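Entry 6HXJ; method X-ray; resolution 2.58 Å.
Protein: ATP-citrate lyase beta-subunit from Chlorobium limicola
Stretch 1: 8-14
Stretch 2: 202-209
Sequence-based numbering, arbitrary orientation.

Stretch 1 8-14: PAMKLFN
Stretch 2, residues 202-209: AALDAVMN

This is a small apolar packing contact in which one side of a helix lies across a β-strand, with no hydrogen bond between the two stretches. Residues 8-14 are helical throughout (phi -48 to -71°, psi -33 to -53°), and the helix extends beyond both ends. Its backbone hydrogen bonds include Phe 13 N to Ala 9 O at 2.9 Å. In the second stretch, Ala 202 and Ala 203 end one strand, Leu 204 (-76/-53) and Asp 205 (-113/111) form a loop or turn, and residues 206-209 begin the next strand (phi -105 to -118°, psi 101 to 129°). The helix crosses this second strand at 90°, with 8.5 Å between axes. The register is set by Ala 9 and Met 208, whose CA atoms lie 6.0 Å apart.

Ala 9, Leu 12 and Phe 13 point toward the second stretch. Ala 203, Ala 206 and Met 208 point back; all six are buried. Leu 204, Asp 205 and Val 207 point away. The small Ala 9 permits close approach: its CB lies 3.9 Å from Met 208 CB and 4.2 Å from Ala 206 CB. Met 208 is extended, with chi1, chi2 and chi3 all t. Its CE reaches Leu 12 CD1 at 3.8 Å; Leu 12 has chi1 m and chi2 t.

Phe 13 has chi1 m (-78°) and chi2 near 1°. Its CE2 packs tightly on Ala 206 CB at 3.4 Å and more loosely on Ala 203 CB at 4.3 Å; these methyls take little room beside the ring. Phe 13 CE1 lies 4.2 Å from Met 208 SD. This sulfur sits 5.2 Å from the ring centroid of Phe 13, 53° off the ring normal, an oblique sulfur-aromatic contact. The contact buries 350 Å² in total. Met 208 contributes most, and its long, flexible side chain suits a position spanning Leu 12 and Phe 13, whose apolar side chains leave no polar group unsatisfied.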

# COMPACT_ATOMS: atom_id res chain seq x y z
N PRO A 8 -64.71 6.14 -2.18
CA PRO A 8 -63.69 6.32 -1.13
C PRO A 8 -64.25 6.77 0.20
O PRO A 8 -63.92 6.19 1.24
CB PRO A 8 -62.80 7.41 -1.72
CG PRO A 8 -62.90 7.22 -3.17
CD PRO A 8 -64.28 6.76 -3.45
N ALA A 9 -65.09 7.81 0.17
CA ALA A 9 -65.72 8.35 1.36
C ALA A 9 -66.43 7.22 2.10
O ALA A 9 -66.17 7.00 3.28
CB ALA A 9 -66.70 9.43 0.97
N MET A 10 -67.26 6.46 1.38
CA MET A 10 -68.00 5.33 1.94
C MET A 10 -67.06 4.30 2.54
O MET A 10 -67.34 3.81 3.63
CB MET A 10 -68.90 4.70 0.89
CG MET A 10 -69.98 5.63 0.46
SD MET A 10 -71.45 4.89 -0.24
CE MET A 10 -71.89 6.19 -1.41
N LYS A 11 -65.93 4.03 1.89
CA LYS A 11 -64.95 3.09 2.41
C LYS A 11 -64.49 3.50 3.81
O LYS A 11 -64.41 2.65 4.70
CB LYS A 11 -63.77 2.96 1.43
CG LYS A 11 -62.57 2.22 2.00
CD LYS A 11 -61.64 1.70 0.93
CE LYS A 11 -60.20 1.70 1.41
NZ LYS A 11 -59.40 0.64 0.74
N LEU A 12 -64.22 4.81 4.02
CA LEU A 12 -63.78 5.35 5.31
C LEU A 12 -64.89 5.33 6.30
O LEU A 12 -64.65 5.15 7.48
CB LEU A 12 -63.26 6.76 5.15
CG LEU A 12 -62.21 6.90 4.06
CD1 LEU A 12 -61.41 8.15 4.27
CD2 LEU A 12 -61.28 5.69 4.02
N PHE A 13 -66.11 5.52 5.83
CA PHE A 13 -67.26 5.44 6.71
C PHE A 13 -67.30 4.04 7.23
O PHE A 13 -67.29 3.85 8.44
CB PHE A 13 -68.53 5.74 5.95
CG PHE A 13 -68.75 7.20 5.70
CD1 PHE A 13 -67.83 8.14 6.15
CD2 PHE A 13 -69.88 7.64 5.04
CE1 PHE A 13 -68.04 9.49 5.91
CE2 PHE A 13 -70.10 8.99 4.83
CZ PHE A 13 -69.18 9.91 5.26
N ASN A 14 -67.28 3.06 6.32
CA ASN A 14 -67.26 1.64 6.60
C ASN A 14 -66.21 1.32 7.64
O ASN A 14 -66.51 0.70 8.65
CB ASN A 14 -66.96 0.91 5.33
CG ASN A 14 -67.89 -0.20 5.05
OD1 ASN A 14 -69.11 -0.07 5.13
ND2 ASN A 14 -67.30 -1.37 4.87
N ALA A 202 -78.55 4.59 7.37
CA ALA A 202 -77.72 4.63 6.16
C ALA A 202 -77.39 6.07 5.78
O ALA A 202 -78.27 6.93 5.75
CB ALA A 202 -78.40 3.94 4.99
N ALA A 203 -76.12 6.31 5.47
CA ALA A 203 -75.61 7.60 5.00
C ALA A 203 -75.80 7.57 3.50
O ALA A 203 -75.08 6.85 2.80
CB ALA A 203 -74.13 7.72 5.33
N LEU A 204 -76.83 8.27 3.00
CA LEU A 204 -77.14 8.23 1.58
C LEU A 204 -76.20 9.08 0.71
O LEU A 204 -75.64 8.52 -0.24
CB LEU A 204 -78.62 8.57 1.33
CG LEU A 204 -79.53 7.42 0.92
CD1 LEU A 204 -79.38 6.20 1.83
CD2 LEU A 204 -80.95 7.87 0.84
N ASP A 205 -75.99 10.39 1.03
CA ASP A 205 -75.10 11.28 0.26
C ASP A 205 -73.91 11.67 1.10
O ASP A 205 -74.06 12.44 2.05
CB ASP A 205 -75.81 12.53 -0.28
CG ASP A 205 -76.89 12.29 -1.33
OD1 ASP A 205 -76.60 11.58 -2.33
OD2 ASP A 205 -78.00 12.87 -1.19
N ALA A 206 -72.73 11.17 0.74
CA ALA A 206 -71.50 11.40 1.47
C ALA A 206 -70.55 12.37 0.76
O ALA A 206 -69.92 12.01 -0.24
CB ALA A 206 -70.79 10.08 1.72
N VAL A 207 -70.44 13.60 1.32
CA VAL A 207 -69.55 14.66 0.82
C VAL A 207 -68.32 14.77 1.76
O VAL A 207 -68.42 15.38 2.82
CB VAL A 207 -70.27 16.03 0.64
CG1 VAL A 207 -69.38 17.03 -0.07
CG2 VAL A 207 -71.59 15.87 -0.11
N MET A 208 -67.17 14.21 1.38
CA MET A 208 -66.00 14.23 2.26
C MET A 208 -64.81 14.97 1.67
O MET A 208 -64.34 14.65 0.58
CB MET A 208 -65.60 12.80 2.63
CG MET A 208 -64.68 12.71 3.76
SD MET A 208 -64.55 10.96 4.13
CE MET A 208 -63.50 11.01 5.64
N ASN A 209 -64.24 15.89 2.45
CA ASN A 209 -63.00 16.59 2.11
C ASN A 209 -61.90 16.17 3.08
O ASN A 209 -62.10 16.29 4.30
CB ASN A 209 -63.16 18.10 2.13
CG ASN A 209 -64.22 18.58 1.18
OD1 ASN A 209 -63.99 18.71 -0.02
ND2 ASN A 209 -65.42 18.79 1.70